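Local coordinates for protein hypothetical methylmalonyl-CoA decarboxylase alpha subunit (PDB 1X0U) that is a putative carboxyl transferase subunit of the ClpP/crotonase superfamily, a chain found in a six-chain assembly, at residues Val88-Val93 and Leu250-Ser255; Val299-Leu305 and Gly318-Gly324. One frame throughout, in Å; residues are numbered along the deposited sequence.

Contact 1: Val88-Val93 and Leu250-Ser255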
loop_
_atom_site.group_PDB
_atom_site.type_symbol
_atom_site.label_atom_id
_atom_site.label_comp_id
_atom_site.label_asym_id
_atom_site.label_seq_id
_atom_site.Cartn_x
_atom_site.Cartn_y
_atom_site.Cartn_z
ATOM N N VAL A 88 -30.233 16.069 2.481
ATOM C CA VAL A 88 -31.043 15.769 3.653
ATOM C C VAL A 88 -30.257 16.509 4.732
ATOM O O VAL A 88 -29.177 16.083 5.106
ATOM C CB VAL A 88 -31.087 14.257 4.004
ATOM C CG1 VAL A 88 -31.969 14.048 5.222
ATOM C CG2 VAL A 88 -31.627 13.448 2.841
ATOM N N ASP A 89 -30.791 17.631 5.198
ATOM C CA ASP A 89 -30.117 18.457 6.195
ATOM C C ASP A 89 -28.787 18.983 5.661
ATOM O O ASP A 89 -27.797 19.049 6.382
ATOM C CB ASP A 89 -29.902 17.669 7.494
ATOM C CG ASP A 89 -31.202 17.433 8.245
ATOM O OD1 ASP A 89 -31.902 18.424 8.527
ATOM O OD2 ASP A 89 -31.529 16.268 8.547
ATOM N N GLY A 90 -28.779 19.362 4.386
ATOM C CA GLY A 90 -27.574 19.894 3.767
ATOM C C GLY A 90 -26.520 18.869 3.398
ATOM O O GLY A 90 -25.459 19.220 2.889
ATOM N N ARG A 91 -26.803 17.596 3.653
ATOM C CA ARG A 91 -25.858 16.531 3.343
ATOM C C ARG A 91 -26.375 15.706 2.174
ATOM O O ARG A 91 -27.569 15.441 2.072
ATOM C CB ARG A 91 -25.662 15.635 4.569
ATOM C CG ARG A 91 -25.193 16.391 5.810
ATOM C CD ARG A 91 -25.165 15.489 7.034
ATOM N NE ARG A 91 -24.176 14.424 6.924
ATOM C CZ ARG A 91 -24.165 13.347 7.704
ATOM N NH1 ARG A 91 -25.102 13.198 8.641
ATOM N NH2 ARG A 91 -23.206 12.436 7.575
ATOM N N THR A 92 -25.470 15.289 1.301
ATOM C CA THR A 92 -25.857 14.511 0.133
ATOM C C THR A 92 -26.169 13.039 0.403
ATOM O O THR A 92 -25.351 12.306 0.961
ATOM C CB THR A 92 -24.769 14.563 -0.953
ATOM O OG1 THR A 92 -24.492 15.930 -1.289
ATOM C CG2 THR A 92 -25.231 13.827 -2.198
ATOM N N VAL A 93 -27.367 12.614 0.019
ATOM C CA VAL A 93 -27.729 11.216 0.174
ATOM C C VAL A 93 -28.494 10.778 -1.070
ATOM O O VAL A 93 -29.140 11.580 -1.735
ATOM C CB VAL A 93 -28.577 10.933 1.470
ATOM C CG1 VAL A 93 -28.606 12.158 2.373
ATOM C CG2 VAL A 93 -29.964 10.446 1.112
ATOM N N LEU A 250 -29.903 9.356 10.132
ATOM C CA LEU A 250 -28.790 9.876 9.336
ATOM C C LEU A 250 -27.962 10.900 10.107
ATOM O O LEU A 250 -26.733 10.948 9.957
ATOM C CB LEU A 250 -29.304 10.519 8.047
ATOM C CG LEU A 250 -29.772 9.593 6.923
ATOM C CD1 LEU A 250 -30.508 10.424 5.877
ATOM C CD2 LEU A 250 -28.576 8.864 6.302
ATOM N N SER A 251 -28.628 11.716 10.922
ATOM C CA SER A 251 -27.927 12.739 11.700
ATOM C C SER A 251 -26.868 12.133 12.614
ATOM O O SER A 251 -25.926 12.812 12.990
ATOM C CB SER A 251 -28.913 13.569 12.539
ATOM O OG SER A 251 -29.466 12.815 13.613
ATOM N N TYR A 252 -27.013 10.858 12.964
ATOM C CA TYR A 252 -26.039 10.210 13.842
ATOM C C TYR A 252 -24.910 9.511 13.077
ATOM O O TYR A 252 -23.885 9.134 13.664
ATOM C CB TYR A 252 -26.727 9.163 14.732
ATOM C CG TYR A 252 -27.557 9.722 15.870
ATOM C CD1 TYR A 252 -26.953 10.333 16.973
ATOM C CD2 TYR A 252 -28.945 9.624 15.852
ATOM C CE1 TYR A 252 -27.711 10.829 18.024
ATOM C CE2 TYR A 252 -29.714 10.120 16.899
ATOM C CZ TYR A 252 -29.094 10.719 17.976
ATOM O OH TYR A 252 -29.865 11.221 18.989
ATOM N N LEU A 253 -25.087 9.348 11.772
ATOM C CA LEU A 253 -24.095 8.635 10.973
ATOM C C LEU A 253 -23.226 9.483 10.051
ATOM O O LEU A 253 -23.611 10.580 9.642
ATOM C CB LEU A 253 -24.811 7.556 10.140
ATOM C CG LEU A 253 -25.936 6.811 10.872
ATOM C CD1 LEU A 253 -26.614 5.820 9.940
ATOM C CD2 LEU A 253 -25.365 6.092 12.080
ATOM N N PRO A 254 -22.008 8.991 9.739
ATOM C CA PRO A 254 -21.099 9.711 8.845
ATOM C C PRO A 254 -21.673 9.432 7.465
ATOM O O PRO A 254 -22.550 8.577 7.337
ATOM C CB PRO A 254 -19.778 8.989 9.053
ATOM C CG PRO A 254 -20.229 7.579 9.256
ATOM C CD PRO A 254 -21.364 7.768 10.247
ATOM N N SER A 255 -21.184 10.120 6.439
ATOM C CA SER A 255 -21.702 9.904 5.091
ATOM C C SER A 255 -21.161 8.600 4.527
ATOM O O SER A 255 -21.758 7.989 3.641
ATOM C CB SER A 255 -21.301 11.064 4.171
ATOM O OG SER A 255 -21.914 12.279 4.568
HETATM O O HOH W 1 -21.887 14.878 5.386
HETATM O O HOH W 2 -24.455 12.663 3.676
#
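R91 reaches across to the end of helix 239-252 and lays the edge of its guanidinium group against the carbonyl of L253. Both terminal nitrogens go to that one oxygen. NH2 gives the shorter and straighter bond, 2.8 Å to L253 O with an N-H...O angle of 157°, and it meets a lone pair in the carbonyl plane. NH1 lies 3.2 Å from L253 O and approaches almost along the C=O axis. The oxygen sits only 4° out of the guanidinium plane, so the group meets it edge-on. NH1 also makes a weak bond of 3.1 Å to L250 O. That oxygen already accepts the backbone N-H of L253. The arginine chain bends at its third torsion (chi3 66°), which turns the head toward these carbonyls. Along the adjoining edge, shared with NH2, NE donates to an in-plane water 2.8 Å away, and this water bonds S255 OG. A second water joins S255 OG to T92 O.

Beside this polar patch, L250 points its CD1 branch at the strands. CD1 meets V88 CG1 at 4.0 Å, the two side chains crossing at about a right angle, and V93 CG1 at 4.3 Å. F50 touches both valines, and P128 touches L250.

V88 to R91 form a type I' turn, in which the N-H groups of D89 and G90 are bonded to the carboxylate of D51. The turn joins strands 81-88 and 91-98 as a beta hairpin. R91 opens the second strand and ties this hairpin to the end of helix 239-252 and the loop after it, in a crotonase-like fold.

Contact 2: Val299-Leu305 and Gly318-Gly324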
loop_
_atom_site.group_PDB
_atom_site.type_symbol
_atom_site.label_atom_id
_atom_site.label_comp_id
_atom_site.label_asym_id
_atom_site.label_seq_id
_atom_site.Cartn_x
_atom_site.Cartn_y
_atom_site.Cartn_z
ATOM N N VAL A 299 -26.203 10.805 28.793
ATOM C CA VAL A 299 -26.098 11.472 27.497
ATOM C C VAL A 299 -26.670 12.874 27.375
ATOM O O VAL A 299 -27.478 13.303 28.192
ATOM C CB VAL A 299 -26.724 10.594 26.415
ATOM C CG1 VAL A 299 -26.095 9.214 26.471
ATOM C CG2 VAL A 299 -28.237 10.490 26.632
ATOM N N ASP A 300 -26.236 13.572 26.328
ATOM C CA ASP A 300 -26.669 14.927 26.040
ATOM C C ASP A 300 -28.202 15.050 26.024
ATOM O O ASP A 300 -28.893 14.325 25.296
ATOM C CB ASP A 300 -26.110 15.369 24.680
ATOM C CG ASP A 300 -24.584 15.480 24.661
ATOM O OD1 ASP A 300 -23.909 15.055 25.628
ATOM O OD2 ASP A 300 -24.052 15.996 23.654
ATOM N N ASN A 301 -28.722 15.968 26.835
ATOM C CA ASN A 301 -30.157 16.224 26.919
ATOM C C ASN A 301 -31.023 14.964 27.024
ATOM O O ASN A 301 -32.206 14.983 26.661
ATOM C CB ASN A 301 -30.594 17.053 25.708
ATOM C CG ASN A 301 -29.791 18.336 25.565
ATOM O OD1 ASN A 301 -29.381 18.703 24.468
ATOM N ND2 ASN A 301 -29.566 19.020 26.673
ATOM N N GLY A 302 -30.431 13.880 27.520
ATOM C CA GLY A 302 -31.158 12.630 27.678
ATOM C C GLY A 302 -31.708 11.983 26.410
ATOM O O GLY A 302 -32.503 11.057 26.502
ATOM N N GLU A 303 -31.292 12.445 25.234
ATOM C CA GLU A 303 -31.787 11.865 23.985
ATOM C C GLU A 303 -31.130 10.539 23.601
ATOM O O GLU A 303 -29.912 10.380 23.683
ATOM C CB GLU A 303 -31.657 12.864 22.834
ATOM C CG GLU A 303 -32.940 13.671 22.573
ATOM C CD GLU A 303 -34.216 12.828 22.707
ATOM O OE1 GLU A 303 -34.689 12.625 23.849
ATOM O OE2 GLU A 303 -34.748 12.355 21.678
ATOM N N PHE A 304 -31.955 9.589 23.174
ATOM C CA PHE A 304 -31.476 8.266 22.812
ATOM C C PHE A 304 -32.335 7.680 21.689
ATOM O O PHE A 304 -33.547 7.495 21.859
ATOM C CB PHE A 304 -31.531 7.365 24.055
ATOM C CG PHE A 304 -31.067 5.949 23.827
ATOM C CD1 PHE A 304 -29.789 5.685 23.341
ATOM C CD2 PHE A 304 -31.886 4.879 24.172
ATOM C CE1 PHE A 304 -29.334 4.379 23.209
ATOM C CE2 PHE A 304 -31.447 3.571 24.046
ATOM C CZ PHE A 304 -30.166 3.315 23.564
ATOM N N LEU A 305 -31.708 7.405 20.544
ATOM C CA LEU A 305 -32.415 6.821 19.406
ATOM C C LEU A 305 -32.185 5.327 19.566
ATOM O O LEU A 305 -31.101 4.805 19.255
ATOM C CB LEU A 305 -31.833 7.330 18.075
ATOM C CG LEU A 305 -32.645 7.021 16.803
ATOM C CD1 LEU A 305 -31.927 7.519 15.566
ATOM C CD2 LEU A 305 -32.853 5.541 16.691
ATOM N N GLY A 318 -28.404 1.640 21.141
ATOM C CA GLY A 318 -28.878 2.809 20.445
ATOM C C GLY A 318 -27.813 3.872 20.323
ATOM O O GLY A 318 -26.671 3.689 20.777
ATOM N N PHE A 319 -28.204 4.984 19.711
ATOM C CA PHE A 319 -27.317 6.110 19.489
ATOM C C PHE A 319 -27.655 7.270 20.413
ATOM O O PHE A 319 -28.789 7.417 20.877
ATOM C CB PHE A 319 -27.422 6.597 18.036
ATOM C CG PHE A 319 -27.043 5.556 17.007
ATOM C CD1 PHE A 319 -27.997 5.056 16.122
ATOM C CD2 PHE A 319 -25.735 5.092 16.913
ATOM C CE1 PHE A 319 -27.649 4.105 15.157
ATOM C CE2 PHE A 319 -25.381 4.144 15.955
ATOM C CZ PHE A 319 -26.345 3.649 15.072
ATOM N N ALA A 320 -26.652 8.102 20.659
ATOM C CA ALA A 320 -26.811 9.266 21.509
ATOM C C ALA A 320 -25.573 10.105 21.321
ATOM O O ALA A 320 -24.648 9.715 20.617
ATOM C CB ALA A 320 -26.928 8.843 22.973
ATOM N N ARG A 321 -25.555 11.266 21.948
ATOM C CA ARG A 321 -24.385 12.104 21.869
ATOM C C ARG A 321 -23.890 12.346 23.272
ATOM O O ARG A 321 -24.682 12.438 24.210
ATOM C CB ARG A 321 -24.713 13.438 21.195
ATOM C CG ARG A 321 -24.785 13.339 19.687
ATOM C CD ARG A 321 -25.408 14.568 19.073
ATOM N NE ARG A 321 -25.688 14.346 17.659
ATOM C CZ ARG A 321 -24.753 14.208 16.729
ATOM N NH1 ARG A 321 -23.476 14.280 17.073
ATOM N NH2 ARG A 321 -25.092 13.976 15.462
ATOM N N ILE A 322 -22.573 12.422 23.412
ATOM C CA ILE A 322 -21.956 12.709 24.696
ATOM C C ILE A 322 -21.027 13.882 24.465
ATOM O O ILE A 322 -19.956 13.735 23.865
ATOM C CB ILE A 322 -21.179 11.508 25.242
ATOM C CG1 ILE A 322 -22.175 10.446 25.724
ATOM C CG2 ILE A 322 -20.271 11.961 26.380
ATOM C CD1 ILE A 322 -21.545 9.236 26.357
ATOM N N ALA A 323 -21.454 15.052 24.926
ATOM C CA ALA A 323 -20.687 16.280 24.740
ATOM C C ALA A 323 -20.597 16.559 23.245
ATOM O O ALA A 323 -19.540 16.912 22.728
ATOM C CB ALA A 323 -19.284 16.135 25.338
ATOM N N GLY A 324 -21.712 16.364 22.547
ATOM C CA GLY A 324 -21.745 16.626 21.119
ATOM C C GLY A 324 -21.320 15.515 20.174
ATOM O O GLY A 324 -21.671 15.559 18.996
HETATM O O HOH W 3 -28.061 12.332 23.388
#
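The F304 ring lies beside the backbone of strand 315-322, with A320 CB at its edge and G318 CA and F319 O approaching obliquely. G318 CA is 3.2 Å from F304 CE1. The loop after helix 291-298 here enters the outermost strand 305-307, antiparallel to strand 315-322 in a crotonase-like fold. With CG anti to the backbone N (chi1 180°), the F304 ring also reaches I295 and Y296. L305 O approaches the F319 ring obliquely, and beyond the contact that ring meets F352, the planes at about 50°. The R321 guanidinium has G324 C at its edge; NH1 donates to G324 O and P262 O.

L305 and F319 form a hydrogen-bonded pair, with L305 N to F319 O and F319 N to L305 O each 2.9 Å. V299 CG1 packs on A320 CB at 3.6 Å. One water receives the N-H of R321 and lies within bonding distance of D300 O and E303 O.

D300 N bonds R321 O at 2.9 Å. The D300 carboxylate spans the turn into strand 325-332, and OD1 also forms a salt bridge with R495. Each oxygen uses its syn lone pair: OD1 takes A323 N and OD2 takes G324 N, both at 2.6 Å.

In the fold
Both contacts have buried apolar parts and exposed ends, D89 and G90 in contact 1, N301 and E303 in contact 2. Each involves a hairpin turn between the second and third strands of a mixed sheet. Contact 1 belongs to the sheet of strands 81-88 and 91-98, contact 2 to that of 305-307 and 315-322. Helix 239-252 and the residues after it lie between them. Y252 turns away from contact 1 and packs on L305, F319 and A320, while S251 O lies 2.9 Å from R321 NH2. Their chemistry is reversed. In contact 1 a cationic side chain donates to backbone carbonyls. In contact 2 an anionic side chain accepts backbone N-H groups, and strand pairing adds bonds.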